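Local coordinates for protein aldehyde dehydrogenase (PDB 5MYP) that probably oxidises aldehydes to carboxylic acids, using NAD+ as the electron acceptor, at residues T235-M240 with K269-V274; V242-I247 with A280-A285; V274-L279 with I351-D356. All coordinates share one frame; numbering follows the deposited sequence.

Contact 1. Residues T235-M240 with K269-V274; sequences TCADNM and KSMESV. Unlike the reference sequence in segment 235-240: T235 (reference Ser).
M240 reaches M271 and V274 because its CG stands anti to the backbone N (chi1 -164°) and the chain then folds twice in the same sense, at chi2 and again at chi3. The double bend brings the terminal CE back into the gap between the two segments. There CE lies 4.1 Å from V274 CG2, the methyl that V274 holds between its own backbone N and carbonyl carbon. The two side chains cross at about a right angle, touching at their ends. Further back, M240 CG rests on the carbonyl of V274, 3.8 Å from its O, a plain van der Waals touch of a methylene on the first turn of the helix.

M271 meets the same M240 methyl with its thioether sulfur: SD is 4.3 Å from M240 CE. Its own CE continues to the exposed A237, where it lies 4.4 Å from A237 CB. Methionine suits both places: an unbranched, flexible and polarisable chain can fit an uneven, loosely filled gap.

These segments are equivalent places in an alpha/beta fold. Each follows a strand of one sheet, 229-232 or the neighbouring parallel 264-268, and each turns into the next helix, 240-252 or 272-287; the first of these helices makes the beta-alpha-beta crossover between the two strands. A237 offers no more than a methyl to the end of M271, while M240 continues inward onto L275 and A278 of helix 272-287. T235, where the reference sequence has serine, is hydrogen-bonded through OG1 to D233 and the backbone N of N400. F464 of the second subunit packs on C236 and N239.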
loop_
_atom_site.group_PDB
_atom_site.type_symbol
_atom_site.label_atom_id
_atom_site.label_comp_id
_atom_site.label_asym_id
_atom_site.label_seq_id
_atom_site.Cartn_x
_atom_site.Cartn_y
_atom_site.Cartn_z
ATOM N N THR A 235 -7.017 34.161 16.811
ATOM C CA THR A 235 -6.199 34.121 18.035
ATOM C C THR A 235 -4.717 34.429 17.770
ATOM O O THR A 235 -3.893 34.266 18.673
ATOM C CB THR A 235 -6.325 32.753 18.751
ATOM O OG1 THR A 235 -5.818 31.705 17.910
ATOM C CG2 THR A 235 -7.784 32.462 19.107
ATOM N N CYS A 236 -4.392 34.897 16.556
ATOM C CA CYS A 236 -3.005 35.145 16.130
ATOM C C CYS A 236 -2.673 36.622 15.849
ATOM O O CYS A 236 -1.646 36.904 15.225
ATOM C CB CYS A 236 -2.692 34.324 14.865
ATOM S SG CYS A 236 -2.855 32.537 15.043
ATOM N N ALA A 237 -3.501 37.562 16.310
ATOM C CA ALA A 237 -3.256 38.996 16.050
ATOM C C ALA A 237 -1.844 39.436 16.453
ATOM O O ALA A 237 -1.161 40.111 15.684
ATOM C CB ALA A 237 -4.297 39.861 16.744
ATOM N N ASP A 238 -1.405 39.014 17.640
ATOM C CA ASP A 238 -0.064 39.346 18.148
ATOM C C ASP A 238 1.084 38.618 17.433
ATOM O O ASP A 238 2.234 39.038 17.544
ATOM C CB ASP A 238 0.027 39.060 19.656
ATOM C CG ASP A 238 -0.932 39.909 20.484
ATOM O OD1 ASP A 238 -1.322 41.017 20.051
ATOM O OD2 ASP A 238 -1.291 39.459 21.590
ATOM N N ASN A 239 0.770 37.527 16.730
ATOM C CA ASN A 239 1.757 36.729 15.986
ATOM C C ASN A 239 1.688 36.932 14.469
ATOM O O ASN A 239 2.304 36.170 13.722
ATOM C CB ASN A 239 1.540 35.239 16.289
ATOM C CG ASN A 239 1.447 34.953 17.773
ATOM O OD1 ASN A 239 2.427 35.094 18.506
ATOM N ND2 ASN A 239 0.269 34.551 18.223
ATOM N N MET A 240 0.972 37.963 14.017
ATOM C CA MET A 240 0.608 38.093 12.600
ATOM C C MET A 240 1.813 38.277 11.672
ATOM O O MET A 240 1.769 37.845 10.520
ATOM C CB MET A 240 -0.406 39.232 12.406
ATOM C CG MET A 240 -1.142 39.234 11.068
ATOM S SD MET A 240 -2.067 37.726 10.706
ATOM C CE MET A 240 -3.281 37.682 12.021
ATOM N N LYS A 269 -12.878 36.235 9.362
ATOM C CA LYS A 269 -13.383 37.471 8.725
ATOM C C LYS A 269 -12.723 38.766 9.233
ATOM O O LYS A 269 -12.310 39.614 8.439
ATOM C CB LYS A 269 -14.902 37.548 8.924
ATOM C CG LYS A 269 -15.636 38.592 8.095
ATOM C CD LYS A 269 -17.125 38.604 8.431
ATOM C CE LYS A 269 -17.387 38.992 9.886
ATOM N NZ LYS A 269 -18.768 39.500 10.130
ATOM N N SER A 270 -12.615 38.894 10.553
ATOM C CA SER A 270 -12.056 40.091 11.185
ATOM C C SER A 270 -10.541 40.269 11.000
ATOM O O SER A 270 -10.036 41.379 11.185
ATOM C CB SER A 270 -12.404 40.119 12.682
ATOM O OG SER A 270 -11.586 39.236 13.430
ATOM N N MET A 271 -9.830 39.195 10.643
ATOM C CA MET A 271 -8.377 39.223 10.466
ATOM C C MET A 271 -7.891 39.408 9.029
ATOM O O MET A 271 -6.681 39.454 8.806
ATOM C CB MET A 271 -7.768 37.923 11.025
ATOM C CG MET A 271 -8.051 37.654 12.494
ATOM S SD MET A 271 -7.180 38.842 13.533
ATOM C CE MET A 271 -8.233 38.852 14.982
ATOM N N GLU A 272 -8.807 39.537 8.066
ATOM C CA GLU A 272 -8.430 39.592 6.644
ATOM C C GLU A 272 -7.455 40.726 6.332
ATOM O O GLU A 272 -6.443 40.505 5.669
ATOM C CB GLU A 272 -9.664 39.726 5.741
ATOM C CG GLU A 272 -9.381 39.506 4.254
ATOM C CD GLU A 272 -10.531 39.914 3.341
ATOM O OE1 GLU A 272 -11.623 40.272 3.830
ATOM O OE2 GLU A 272 -10.346 39.874 2.112
ATOM N N SER A 273 -7.762 41.931 6.811
ATOM C CA SER A 273 -6.961 43.110 6.474
ATOM C C SER A 273 -5.560 43.036 7.074
ATOM O O SER A 273 -4.581 43.270 6.371
ATOM C CB SER A 273 -7.658 44.401 6.916
ATOM O OG SER A 273 -6.931 45.542 6.488
ATOM N N VAL A 274 -5.470 42.714 8.366
ATOM C CA VAL A 274 -4.162 42.590 9.034
ATOM C C VAL A 274 -3.278 41.491 8.427
ATOM O O VAL A 274 -2.069 41.680 8.298
ATOM C CB VAL A 274 -4.262 42.414 10.574
ATOM C CG1 VAL A 274 -4.836 43.671 11.217
ATOM C CG2 VAL A 274 -5.066 41.179 10.975
#

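Contact 2. Residues V242-I247 with A280-A285; sequences VVAERI and AEARKA
A282 and E245 meet where helices 240-252 and 272-287 lie side by side in the alpha/beta fold of the aldehyde dehydrogenase family, packed directly on one another. Their CA atoms are only 5.3 Å apart, a spacing that alanine permits because its side chain ends at CB.

E245 can be followed outward along this seam. Its CB stops short of contact, 4.7 Å from A282 CB. The next atom, CG, is anti to the carbonyl carbon (chi1 -77°) and lies 4.1 Å from the same methyl, so the aliphatic part of the glutamate lines the seam. From there the extended chain leaves: CD already stands 5.4 Å from A282 CB, and at the tip OE2 forms a salt bridge with K241, one turn back on its own helix. Glutamate thus serves a half-buried place, apolar at its base and charged at its outer end.

On the far side of the helix, R246 turns away to hydrogen-bond the carbonyl O of N420 and that of G463 of the second subunit. Within the seam, A282 CB also rests 3.9 Å from A244 O and 4.4 Å from A244 CB.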
loop_
_atom_site.group_PDB
_atom_site.type_symbol
_atom_site.label_atom_id
_atom_site.label_comp_id
_atom_site.label_asym_id
_atom_site.label_seq_id
_atom_site.Cartn_x
_atom_site.Cartn_y
_atom_site.Cartn_z
ATOM N N VAL A 242 4.848 36.832 12.140
ATOM C CA VAL A 242 5.425 35.488 12.002
ATOM C C VAL A 242 4.511 34.585 11.154
ATOM O O VAL A 242 5.006 33.795 10.344
ATOM C CB VAL A 242 5.714 34.835 13.378
ATOM C CG1 VAL A 242 6.184 33.389 13.215
ATOM C CG2 VAL A 242 6.749 35.649 14.143
ATOM N N VAL A 243 3.197 34.713 11.346
ATOM C CA VAL A 243 2.203 34.005 10.525
ATOM C C VAL A 243 2.443 34.310 9.044
ATOM O O VAL A 243 2.559 33.395 8.228
ATOM C CB VAL A 243 0.745 34.387 10.911
ATOM C CG1 VAL A 243 -0.268 33.865 9.889
ATOM C CG2 VAL A 243 0.393 33.870 12.302
ATOM N N ALA A 244 2.539 35.598 8.721
ATOM C CA ALA A 244 2.702 36.056 7.338
ATOM C C ALA A 244 4.060 35.679 6.746
ATOM O O ALA A 244 4.148 35.331 5.565
ATOM C CB ALA A 244 2.488 37.561 7.252
ATOM N N GLU A 245 5.111 35.762 7.561
ATOM C CA GLU A 245 6.455 35.385 7.120
ATOM C C GLU A 245 6.550 33.902 6.752
ATOM O O GLU A 245 7.155 33.554 5.738
ATOM C CB GLU A 245 7.501 35.749 8.179
ATOM C CG GLU A 245 7.827 37.241 8.192
ATOM C CD GLU A 245 8.625 37.689 9.406
ATOM O OE1 GLU A 245 8.672 36.963 10.426
ATOM O OE2 GLU A 245 9.206 38.793 9.337
ATOM N N ARG A 246 5.932 33.044 7.561
ATOM C CA ARG A 246 5.944 31.602 7.301
ATOM C C ARG A 246 5.134 31.242 6.051
ATOM O O ARG A 246 5.613 30.483 5.206
ATOM C CB ARG A 246 5.466 30.827 8.530
ATOM C CG ARG A 246 6.489 30.883 9.654
ATOM C CD ARG A 246 5.998 30.310 10.969
ATOM N NE ARG A 246 7.034 30.446 11.998
ATOM C CZ ARG A 246 6.981 29.937 13.229
ATOM N NH1 ARG A 246 5.934 29.224 13.639
ATOM N NH2 ARG A 246 7.995 30.145 14.068
ATOM N N ILE A 247 3.935 31.814 5.926
ATOM C CA ILE A 247 3.083 31.587 4.748
ATOM C C ILE A 247 3.778 32.089 3.479
ATOM O O ILE A 247 3.848 31.367 2.483
ATOM C CB ILE A 247 1.690 32.257 4.892
ATOM C CG1 ILE A 247 0.885 31.575 6.003
ATOM C CG2 ILE A 247 0.903 32.196 3.578
ATOM C CD1 ILE A 247 -0.325 32.353 6.483
ATOM N N ALA A 280 1.927 41.329 2.631
ATOM C CA ALA A 280 2.554 42.343 1.773
ATOM C C ALA A 280 3.915 42.774 2.317
ATOM O O ALA A 280 4.879 42.859 1.561
ATOM C CB ALA A 280 1.647 43.558 1.610
ATOM N N GLU A 281 3.989 43.026 3.622
ATOM C CA GLU A 281 5.255 43.398 4.265
ATOM C C GLU A 281 6.291 42.281 4.191
ATOM O O GLU A 281 7.455 42.546 3.884
ATOM C CB GLU A 281 5.043 43.827 5.728
ATOM C CG GLU A 281 4.290 45.142 5.901
ATOM C CD GLU A 281 4.923 46.300 5.143
ATOM O OE1 GLU A 281 6.153 46.499 5.272
ATOM O OE2 GLU A 281 4.196 47.006 4.407
ATOM N N ALA A 282 5.864 41.045 4.457
ATOM C CA ALA A 282 6.742 39.876 4.340
ATOM C C ALA A 282 7.304 39.720 2.923
ATOM O O ALA A 282 8.495 39.444 2.753
ATOM C CB ALA A 282 6.005 38.610 4.757
ATOM N N ARG A 283 6.447 39.914 1.919
ATOM C CA ARG A 283 6.850 39.822 0.510
ATOM C C ARG A 283 7.937 40.838 0.144
ATOM O O ARG A 283 8.926 40.480 -0.503
ATOM C CB ARG A 283 5.643 40.010 -0.413
ATOM C CG ARG A 283 5.893 39.625 -1.862
ATOM C CD ARG A 283 4.691 39.953 -2.733
ATOM N NE ARG A 283 4.635 41.381 -3.075
ATOM C CZ ARG A 283 4.532 41.900 -4.304
ATOM N NH1 ARG A 283 4.510 43.223 -4.451
ATOM N NH2 ARG A 283 4.435 41.133 -5.390
ATOM N N LYS A 284 7.738 42.095 0.549
ATOM C CA LYS A 284 8.725 43.167 0.324
ATOM C C LYS A 284 10.061 42.838 0.974
ATOM O O LYS A 284 11.111 42.991 0.347
ATOM C CB LYS A 284 8.227 44.510 0.878
ATOM C CG LYS A 284 7.073 45.128 0.108
ATOM C CD LYS A 284 6.540 46.382 0.797
ATOM C CE LYS A 284 5.056 46.595 0.531
ATOM N NZ LYS A 284 4.728 46.655 -0.921
ATOM N N ALA A 285 10.008 42.391 2.227
ATOM C CA ALA A 285 11.202 42.004 2.980
ATOM C C ALA A 285 11.998 40.885 2.297
ATOM O O ALA A 285 13.219 40.991 2.159
ATOM C CB ALA A 285 10.820 41.584 4.392
#

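Contact 3. Residues V274-L279 with I351-D356; sequences VLVDAL and ILTNID. Unlike the reference sequence in segment 351-356: N354 (reference Asp).
L279 and I351 form the tight end of this contact: I351 CD1 presses against L279 CB at 3.4 Å, closer than two carbons usually sit. The same methyl is 4.0 Å from L279 CD1, so it is lodged at the base of the leucine rather than at its tip, and the two side chains cross obliquely. I351 gets there with CG1 anti to its carbonyl carbon (chi1 -53°) and CD1 extended beyond it, which sends the longer branch to the helix. Along the way CD1 also passes 4.1 Å from V276 O.

This is the packing of a helix on a sheet in an alpha/beta fold. The axes of 274-279 and 351-353 are 10.5 Å apart and nearly antiparallel, at 160°. Strand 346-353 runs parallel to 370-376, and that in turn to 264-268, the strand leading into this helix, so the helix returns against the direction of all three. L279 also reaches L371, and V276 and I351 both touch V336, spreading the helix over several strands.

Toward the helix's N-terminal end the fit relaxes. V276 CG2 is 4.4 Å from I351 CG2 and 4.3 Å from T353 CG2, contacts between methyls that graze without interlocking. V276 is partly exposed, and on the next residue the carboxylate-bearing D277 starts away from the strand on the solvent side. Beta-branched isoleucine and threonine suit the strand here, each offering a methyl to the helix from a backbone whose N-H and C=O groups pair with neighbouring strands, I351 with A335 and V336, T353 with K333.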
loop_
_atom_site.group_PDB
_atom_site.type_symbol
_atom_site.label_atom_id
_atom_site.label_comp_id
_atom_site.label_asym_id
_atom_site.label_seq_id
_atom_site.Cartn_x
_atom_site.Cartn_y
_atom_site.Cartn_z
ATOM N N VAL A 274 -5.470 42.714 8.366
ATOM C CA VAL A 274 -4.162 42.590 9.034
ATOM C C VAL A 274 -3.278 41.491 8.427
ATOM O O VAL A 274 -2.069 41.680 8.298
ATOM C CB VAL A 274 -4.262 42.414 10.574
ATOM C CG1 VAL A 274 -4.836 43.671 11.217
ATOM C CG2 VAL A 274 -5.066 41.179 10.975
ATOM N N LEU A 275 -3.884 40.370 8.033
ATOM C CA LEU A 275 -3.137 39.287 7.387
ATOM C C LEU A 275 -2.588 39.719 6.031
ATOM O O LEU A 275 -1.408 39.524 5.750
ATOM C CB LEU A 275 -4.004 38.033 7.216
ATOM C CG LEU A 275 -3.371 36.838 6.488
ATOM C CD1 LEU A 275 -2.077 36.393 7.151
ATOM C CD2 LEU A 275 -4.361 35.690 6.412
ATOM N N VAL A 276 -3.452 40.306 5.205
ATOM C CA VAL A 276 -3.068 40.729 3.853
ATOM C C VAL A 276 -1.954 41.781 3.912
ATOM O O VAL A 276 -0.984 41.697 3.163
ATOM C CB VAL A 276 -4.291 41.224 3.045
ATOM C CG1 VAL A 276 -3.875 41.917 1.755
ATOM C CG2 VAL A 276 -5.228 40.056 2.742
ATOM N N ASP A 277 -2.092 42.753 4.813
ATOM C CA ASP A 277 -1.045 43.757 5.036
ATOM C C ASP A 277 0.267 43.122 5.502
ATOM O O ASP A 277 1.335 43.489 5.014
ATOM C CB ASP A 277 -1.495 44.810 6.059
ATOM C CG ASP A 277 -2.574 45.747 5.515
ATOM O OD1 ASP A 277 -2.991 45.617 4.342
ATOM O OD2 ASP A 277 -3.008 46.635 6.280
ATOM N N ALA A 278 0.180 42.172 6.433
ATOM C CA ALA A 278 1.361 41.458 6.930
ATOM C C ALA A 278 2.042 40.633 5.835
ATOM O O ALA A 278 3.270 40.617 5.743
ATOM C CB ALA A 278 0.998 40.575 8.115
ATOM N N LEU A 279 1.246 39.953 5.010
ATOM C CA LEU A 279 1.772 39.219 3.844
ATOM C C LEU A 279 2.494 40.144 2.860
ATOM O O LEU A 279 3.547 39.784 2.329
ATOM C CB LEU A 279 0.653 38.447 3.124
ATOM C CG LEU A 279 0.108 37.200 3.839
ATOM C CD1 LEU A 279 -1.199 36.731 3.218
ATOM C CD2 LEU A 279 1.131 36.074 3.824
ATOM N N ILE A 351 -1.445 38.202 -4.076
ATOM C CA ILE A 351 -2.538 37.899 -3.152
ATOM C C ILE A 351 -3.851 38.344 -3.785
ATOM O O ILE A 351 -4.009 39.523 -4.131
ATOM C CB ILE A 351 -2.361 38.617 -1.795
ATOM C CG1 ILE A 351 -0.974 38.319 -1.195
ATOM C CG2 ILE A 351 -3.474 38.217 -0.827
ATOM C CD1 ILE A 351 -0.664 39.096 0.062
ATOM N N LEU A 352 -4.783 37.402 -3.942
ATOM C CA LEU A 352 -6.106 37.689 -4.487
ATOM C C LEU A 352 -7.136 37.702 -3.367
ATOM O O LEU A 352 -7.133 36.811 -2.514
ATOM C CB LEU A 352 -6.518 36.642 -5.525
ATOM C CG LEU A 352 -5.683 36.451 -6.785
ATOM C CD1 LEU A 352 -6.358 35.415 -7.669
ATOM C CD2 LEU A 352 -5.490 37.759 -7.539
ATOM N N THR A 353 -8.015 38.703 -3.382
ATOM C CA THR A 353 -9.164 38.772 -2.477
ATOM C C THR A 353 -10.451 38.819 -3.305
ATOM O O THR A 353 -10.398 38.894 -4.537
ATOM C CB THR A 353 -9.088 40.014 -1.572
ATOM O OG1 THR A 353 -9.024 41.193 -2.381
ATOM C CG2 THR A 353 -7.862 39.950 -0.671
ATOM N N ASN A 354 -11.596 38.759 -2.625
ATOM C CA ASN A 354 -12.914 38.803 -3.276
ATOM C C ASN A 354 -13.008 37.747 -4.376
ATOM O O ASN A 354 -13.360 38.040 -5.519
ATOM C CB ASN A 354 -13.201 40.208 -3.832
ATOM C CG ASN A 354 -13.097 41.295 -2.775
ATOM O OD1 ASN A 354 -13.097 41.020 -1.577
ATOM N ND2 ASN A 354 -13.011 42.539 -3.220
ATOM N N ILE A 355 -12.676 36.514 -4.008
ATOM C CA ILE A 355 -12.583 35.409 -4.958
ATOM C C ILE A 355 -13.968 34.886 -5.323
ATOM O O ILE A 355 -14.868 34.856 -4.486
ATOM C CB ILE A 355 -11.676 34.263 -4.408
ATOM C CG1 ILE A 355 -10.234 34.464 -4.872
ATOM C CG2 ILE A 355 -12.101 32.877 -4.870
ATOM C CD1 ILE A 355 -9.563 35.666 -4.268
ATOM N N ASP A 356 -14.111 34.490 -6.584
ATOM C CA ASP A 356 -15.206 33.640 -7.029
ATOM C C ASP A 356 -14.757 32.185 -6.793
ATOM O O ASP A 356 -13.864 31.708 -7.501
ATOM C CB ASP A 356 -15.485 33.893 -8.516
ATOM C CG ASP A 356 -16.558 32.979 -9.087
ATOM O OD1 ASP A 356 -17.370 32.417 -8.318
ATOM O OD2 ASP A 356 -16.586 32.831 -10.328
#

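In the fold
Going from the N terminus, the chain leaves strand 229-232 and opens contact 1 at 235-240, then contact 2 at 242-247. The excursion through helix 240-252, the predicted active-site C259 and strand 264-268 returns at 269-274, closing contact 1 at the start of helix 272-287. Contact 3 opens at once, sharing V274, so contacts 1 and 3 stand in series. Contact 2 closes later on that helix, at 280-285, and therefore crosses both others. Contact 3 closes only at 351-356, after a much longer loop. Contact 1 joins the turns leading into the two helices and their first residues; contact 2 joins the helices themselves; contact 3 fixes the second helix to strand 346-353.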